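Methyl-coenzyme M reductase I beta subunit (PDB 1E6Y) serves as the beta subunit of the nickel enzyme that reduces methyl-coenzyme M with coenzyme B, releasing methane and the mixed heterodisulfide in the last step of methanogenesis. Local coordinates at residues E[79-82]-E[83-87]; E[385-388]-E[389-392]; E[47-50]-E[51-55]. All coordinates share one frame; numbering follows the deposited sequence.

Contact 1 (E[79-82]-E[83-87]); sequences DAIA and ENVKK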
loop_
_atom_site.group_PDB
_atom_site.type_symbol
_atom_site.label_atom_id
_atom_site.label_comp_id
_atom_site.label_asym_id
_atom_site.label_seq_id
_atom_site.Cartn_x
_atom_site.Cartn_y
_atom_site.Cartn_z
ATOM N N ASP E 79 -32.412 24.353 4.525
ATOM C CA ASP E 79 -32.078 25.772 4.449
ATOM C C ASP E 79 -31.354 26.267 5.697
ATOM O O ASP E 79 -30.360 26.987 5.599
ATOM C CB ASP E 79 -33.339 26.605 4.214
ATOM C CG ASP E 79 -33.800 26.562 2.774
ATOM O OD1 ASP E 79 -32.984 26.862 1.873
ATOM O OD2 ASP E 79 -34.974 26.209 2.539
ATOM N N ALA E 80 -31.858 25.878 6.866
ATOM C CA ALA E 80 -31.232 26.243 8.133
ATOM C C ALA E 80 -29.857 25.585 8.255
ATOM O O ALA E 80 -28.895 26.209 8.710
ATOM C CB ALA E 80 -32.123 25.825 9.296
ATOM N N ILE E 81 -29.755 24.353 7.765
ATOM C CA ILE E 81 -28.486 23.637 7.755
ATOM C C ILE E 81 -27.474 24.324 6.836
ATOM O O ILE E 81 -26.358 24.623 7.259
ATOM C CB ILE E 81 -28.691 22.160 7.335
ATOM C CG1 ILE E 81 -29.408 21.411 8.463
ATOM C CG2 ILE E 81 -27.346 21.496 7.020
ATOM C CD1 ILE E 81 -29.767 19.979 8.134
ATOM N N ALA E 82 -27.921 24.711 5.642
ATOM C CA ALA E 82 -27.075 25.442 4.700
ATOM C C ALA E 82 -26.548 26.745 5.304
ATOM O O ALA E 82 -25.370 27.076 5.149
ATOM C CB ALA E 82 -27.848 25.733 3.415
ATOM N N GLU E 83 -27.413 27.459 6.022
ATOM C CA GLU E 83 -27.044 28.723 6.662
ATOM C C GLU E 83 -25.928 28.516 7.674
ATOM O O GLU E 83 -24.945 29.259 7.693
ATOM C CB GLU E 83 -28.244 29.330 7.393
ATOM C CG GLU E 83 -29.360 29.846 6.511
ATOM C CD GLU E 83 -30.583 30.260 7.320
ATOM O OE1 GLU E 83 -30.413 30.976 8.337
ATOM O OE2 GLU E 83 -31.709 29.850 6.954
ATOM N N ASN E 84 -26.126 27.540 8.556
ATOM C CA ASN E 84 -25.194 27.296 9.647
ATOM C C ASN E 84 -23.888 26.703 9.138
ATOM O O ASN E 84 -22.814 27.027 9.649
ATOM C CB ASN E 84 -25.823 26.364 10.683
ATOM C CG ASN E 84 -25.098 26.405 12.009
ATOM O OD1 ASN E 84 -25.174 27.394 12.741
ATOM N ND2 ASN E 84 -24.347 25.348 12.307
ATOM N N VAL E 85 -23.983 25.864 8.111
ATOM C CA VAL E 85 -22.800 25.312 7.458
ATOM C C VAL E 85 -21.943 26.426 6.855
ATOM O O VAL E 85 -20.732 26.451 7.057
ATOM C CB VAL E 85 -23.199 24.276 6.367
ATOM C CG1 VAL E 85 -22.020 23.971 5.445
ATOM C CG2 VAL E 85 -23.676 22.994 7.032
ATOM N N LYS E 86 -22.583 27.409 6.227
ATOM C CA LYS E 86 -21.859 28.551 5.675
ATOM C C LYS E 86 -21.128 29.338 6.761
ATOM O O LYS E 86 -19.996 29.776 6.556
ATOM C CB LYS E 86 -22.805 29.484 4.909
ATOM C CG LYS E 86 -22.108 30.732 4.381
ATOM C CD LYS E 86 -22.913 31.465 3.326
ATOM C CE LYS E 86 -22.089 32.603 2.733
ATOM N NZ LYS E 86 -22.804 33.323 1.642
ATOM N N LYS E 87 -21.764 29.493 7.921
ATOM C CA LYS E 87 -21.157 30.206 9.044
ATOM C C LYS E 87 -19.897 29.508 9.556
ATOM O O LYS E 87 -18.944 30.163 9.978
ATOM C CB LYS E 87 -22.158 30.352 10.194
ATOM C CG LYS E 87 -23.279 31.349 9.933
ATOM C CD LYS E 87 -24.229 31.422 11.118
ATOM C CE LYS E 87 -25.456 32.259 10.791
ATOM N NZ LYS E 87 -26.442 32.259 11.909
#
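I81 and V85 meet because their torsions turn one methyl of each along the same face of helix 78-89. In I81, CG2 is anti to the backbone N and CG1 lies beside that N (chi1 -71°). In V85, CG1 is the branch anti to the backbone N (chi1 165°). This sends its other methyl, CG2, back toward the preceding turn. I81 CG2 and V85 CG2 touch at 4.0 Å, and the two side chains cross obliquely. V85 CG2 also packs over the peptide oxygen I81 O, 3.1 Å away. V85 N donates to I81 O at 2.8 Å, almost straight out from the carbonyl. The bonds on either side of it in the ladder are N84 N to A80 O (3.1 Å) and K86 N to A82 O (3.0 Å). E83 N binds D79 O at 3.0 Å, and E83 CG folds back against the same oxygen at 3.2 Å.

The apolar face of the turn rests on other parts of the N-terminal region. V85 touches V99, I110 and A133, and I81 touches M141. N84 ND2 is hydrogen-bonded to T137 OG1. D79 OD2 forms a salt bridge with K101. D79 OD1 and E83 OE2 stay 6.0 Å apart, so any repulsion is probably modest. The chemistry is that of an amphipathic helix: aliphatic methyls face the sheet and helix 125-141, while the carboxylate of E83 stays exposed.

Contact 2 (E[385-388]-E[389-392]); sequences FAIP and CVCA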
loop_
_atom_site.group_PDB
_atom_site.type_symbol
_atom_site.label_atom_id
_atom_site.label_comp_id
_atom_site.label_asym_id
_atom_site.label_seq_id
_atom_site.Cartn_x
_atom_site.Cartn_y
_atom_site.Cartn_z
ATOM N N PHE E 385 -4.013 13.722 -23.948
ATOM C CA PHE E 385 -4.669 13.737 -25.257
ATOM C C PHE E 385 -5.699 12.623 -25.441
ATOM O O PHE E 385 -6.398 12.583 -26.457
ATOM C CB PHE E 385 -3.625 13.668 -26.377
ATOM C CG PHE E 385 -2.601 14.769 -26.325
ATOM C CD1 PHE E 385 -1.242 14.471 -26.263
ATOM C CD2 PHE E 385 -2.996 16.105 -26.293
ATOM C CE1 PHE E 385 -0.288 15.485 -26.167
ATOM C CE2 PHE E 385 -2.049 17.129 -26.196
ATOM C CZ PHE E 385 -0.694 16.817 -26.132
ATOM N N ALA E 386 -5.825 11.747 -24.446
ATOM C CA ALA E 386 -6.712 10.591 -24.555
ATOM C C ALA E 386 -8.009 10.767 -23.763
ATOM O O ALA E 386 -9.103 10.577 -24.297
ATOM C CB ALA E 386 -5.981 9.328 -24.097
ATOM N N ILE E 387 -7.883 11.155 -22.497
ATOM C CA ILE E 387 -9.027 11.245 -21.595
ATOM C C ILE E 387 -10.121 12.242 -22.015
ATOM O O ILE E 387 -11.308 11.969 -21.823
ATOM C CB ILE E 387 -8.548 11.535 -20.144
ATOM C CG1 ILE E 387 -7.890 10.277 -19.568
ATOM C CG2 ILE E 387 -9.714 11.972 -19.252
ATOM C CD1 ILE E 387 -8.830 9.084 -19.471
ATOM N N PRO E 388 -9.748 13.375 -22.647
ATOM C CA PRO E 388 -10.789 14.269 -23.170
ATOM C C PRO E 388 -11.739 13.599 -24.167
ATOM O O PRO E 388 -12.946 13.846 -24.142
ATOM C CB PRO E 388 -9.991 15.400 -23.811
ATOM C CG PRO E 388 -8.756 15.461 -22.986
ATOM C CD PRO E 388 -8.422 14.017 -22.694
ATOM N N CYS E 389 -11.205 12.684 -24.973
ATOM C CA CYS E 389 -12.020 11.898 -25.897
ATOM C C CYS E 389 -12.959 10.949 -25.158
ATOM O O CYS E 389 -14.106 10.755 -25.565
ATOM C CB CYS E 389 -11.124 11.098 -26.842
ATOM S SG CYS E 389 -9.922 12.106 -27.728
ATOM N N VAL E 390 -12.473 10.374 -24.061
ATOM C CA VAL E 390 -13.290 9.494 -23.230
ATOM C C VAL E 390 -14.471 10.244 -22.609
ATOM O O VAL E 390 -15.597 9.756 -22.630
ATOM C CB VAL E 390 -12.442 8.838 -22.116
ATOM C CG1 VAL E 390 -13.297 7.900 -21.277
ATOM C CG2 VAL E 390 -11.283 8.075 -22.734
ATOM N N CYS E 391 -14.227 11.456 -22.122
ATOM C CA CYS E 391 -15.292 12.267 -21.538
ATOM C C CYS E 391 -16.353 12.635 -22.570
ATOM O O CYS E 391 -17.549 12.614 -22.271
ATOM C CB CYS E 391 -14.710 13.535 -20.912
ATOM S SG CYS E 391 -13.636 13.213 -19.503
ATOM N N ALA E 392 -15.912 12.950 -23.786
ATOM C CA ALA E 392 -16.826 13.230 -24.895
ATOM C C ALA E 392 -17.623 11.988 -25.287
ATOM O O ALA E 392 -18.829 12.062 -25.519
ATOM C CB ALA E 392 -16.048 13.757 -26.096
#
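The first turn of helix 387-395, buried in the C-terminal region, forms around A386, I387, C389 and C391. P388 lies in this first turn, where its missing N-H costs no i to i-4 bond inside the helix. A386 O, just ahead of the helix, receives two weak bonds. C389 N reaches A386 O at 3.1 Å with a bent N-H...O angle of 127°. V390 N reaches A386 O at 3.4 Å. The regular ladder then begins: C391 N binds I387 O at 3.0 Å, almost in line with the carbonyl, and A392 N binds P388 O at 3.1 Å.

The side-chain contacts run three or four residues along the chain. C389 SG sits beside its own backbone N (chi1 -54°). It therefore turns back over the start of the helix, near the carbonyl oxygens of F385 and A386. From there C389 packs on T307, L308 and T311 of helix 296-318 and on V324 and L328 of helix 323-339. I387, P388 and C391 all touch S211 of helix 204-221, and V390 meets P369. F385 O is hydrogen-bonded to Q240 NE2. The turn is thus enclosed by helices and loops of its own chain.

I387 touches two residues of the next turn with different branches. I387 CD1 meets V390 CG2 at 4.2 Å, while I387 CG2 lies against C391 SG at 4.1 Å.

Contact 3 (E[47-50]-E[51-55]); sequences AGIQ and GALAS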
loop_
_atom_site.group_PDB
_atom_site.type_symbol
_atom_site.label_atom_id
_atom_site.label_comp_id
_atom_site.label_asym_id
_atom_site.label_seq_id
_atom_site.Cartn_x
_atom_site.Cartn_y
_atom_site.Cartn_z
ATOM N N ALA E 47 -29.861 13.873 2.086
ATOM C CA ALA E 47 -30.767 12.729 2.088
ATOM C C ALA E 47 -30.028 11.472 2.547
ATOM O O ALA E 47 -30.544 10.700 3.356
ATOM C CB ALA E 47 -31.360 12.521 0.696
ATOM N N GLY E 48 -28.787 11.322 2.088
ATOM C CA GLY E 48 -27.967 10.189 2.483
ATOM C C GLY E 48 -27.645 10.173 3.964
ATOM O O GLY E 48 -27.699 9.123 4.602
ATOM N N ILE E 49 -27.297 11.336 4.511
ATOM C CA ILE E 49 -27.036 11.462 5.942
ATOM C C ILE E 49 -28.274 11.076 6.748
ATOM O O ILE E 49 -28.189 10.266 7.669
ATOM C CB ILE E 49 -26.613 12.907 6.318
ATOM C CG1 ILE E 49 -25.252 13.232 5.699
ATOM C CG2 ILE E 49 -26.538 13.062 7.833
ATOM C CD1 ILE E 49 -24.885 14.687 5.759
ATOM N N GLN E 50 -29.430 11.605 6.349
ATOM C CA GLN E 50 -30.686 11.333 7.041
ATOM C C GLN E 50 -31.011 9.841 7.056
ATOM O O GLN E 50 -31.340 9.283 8.103
ATOM C CB GLN E 50 -31.832 12.107 6.385
ATOM C CG GLN E 50 -33.171 11.940 7.090
ATOM C CD GLN E 50 -34.213 12.929 6.609
ATOM O OE1 GLN E 50 -33.888 14.035 6.183
ATOM N NE2 GLN E 50 -35.478 12.536 6.689
ATOM N N GLY E 51 -30.868 9.195 5.902
ATOM C CA GLY E 51 -31.077 7.760 5.819
ATOM C C GLY E 51 -30.083 6.970 6.651
ATOM O O GLY E 51 -30.463 6.037 7.363
ATOM N N ALA E 52 -28.814 7.371 6.594
ATOM C CA ALA E 52 -27.757 6.723 7.366
ATOM C C ALA E 52 -28.001 6.843 8.869
ATOM O O ALA E 52 -27.815 5.876 9.612
ATOM C CB ALA E 52 -26.406 7.328 7.006
ATOM N N LEU E 53 -28.427 8.025 9.310
ATOM C CA LEU E 53 -28.727 8.260 10.720
ATOM C C LEU E 53 -29.844 7.349 11.208
ATOM O O LEU E 53 -29.743 6.756 12.281
ATOM C CB LEU E 53 -29.131 9.717 10.946
ATOM C CG LEU E 53 -28.009 10.752 10.932
ATOM C CD1 LEU E 53 -28.605 12.148 10.900
ATOM C CD2 LEU E 53 -27.128 10.568 12.157
ATOM N N ALA E 54 -30.882 7.205 10.390
ATOM C CA ALA E 54 -32.064 6.440 10.772
ATOM C C ALA E 54 -31.799 4.938 10.802
ATOM O O ALA E 54 -32.254 4.243 11.711
ATOM C CB ALA E 54 -33.214 6.749 9.821
ATOM N N SER E 55 -31.038 4.448 9.828
ATOM C CA SER E 55 -30.863 3.009 9.640
ATOM C C SER E 55 -29.579 2.464 10.259
ATOM O O SER E 55 -29.445 1.258 10.459
ATOM C CB SER E 55 -30.889 2.665 8.150
ATOM O OG SER E 55 -29.776 3.226 7.483
#
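L53 N binds I49 O at 2.8 Å, nearly head-on to the carbonyl. A52 N to G48 O (2.9 Å), G51 N to A47 O (3.0 Å) and A54 N to Q50 O complete four successive alpha-helical bonds. At the end of helix 46-55, G51 O takes two donors from S55. S55 N is 3.0 Å from G51 O. S55 OG is 2.9 Å from G51 O and comes from above the carbonyl plane. With chi1 at 66° the S55 hydroxyl folds back onto its own helix, and OG also bonds with K57 N just beyond.

On the buried face, I49 and L53 lie side by side and point the same way. I49 CG2 packs on L53 CD1 at 3.8 Å. L53 CG rests on I49 O at 3.3 Å; the leucine thus packs against the oxygen that its own N-H uses. Q50 is extended, and its OE1 accepts V75 N of a nearby loop.

I49 packs on A155 and V156 of helix 149-157 and on V134 and I138 of helix 125-141. L53 joins it on A155. The helix follows strand 41-45 directly, and G48 N bonds to N45 OD1 of that strand.

In the fold
Contacts 1 and 3 belong to one N-terminal unit. Their helices, 78-89 and 46-55, are successive in the chain. The contact centres are about 18 Å apart and their nearest atoms about 7 Å apart. Helix 125-141 joins them: it packs on V85 of contact 1 and on I49 of contact 3. The loop residue I74 also meets both, through I81 and Q50. Contact 2 lies in the C-terminal region, about 37 Å from contact 1 and about 36 Å from contact 3 between centres. It is the closest to an annotated site, without touching it: the I387 side chain is about 12 Å from bound coenzyme B, and that of V390 about 11 Å from G366, which binds it.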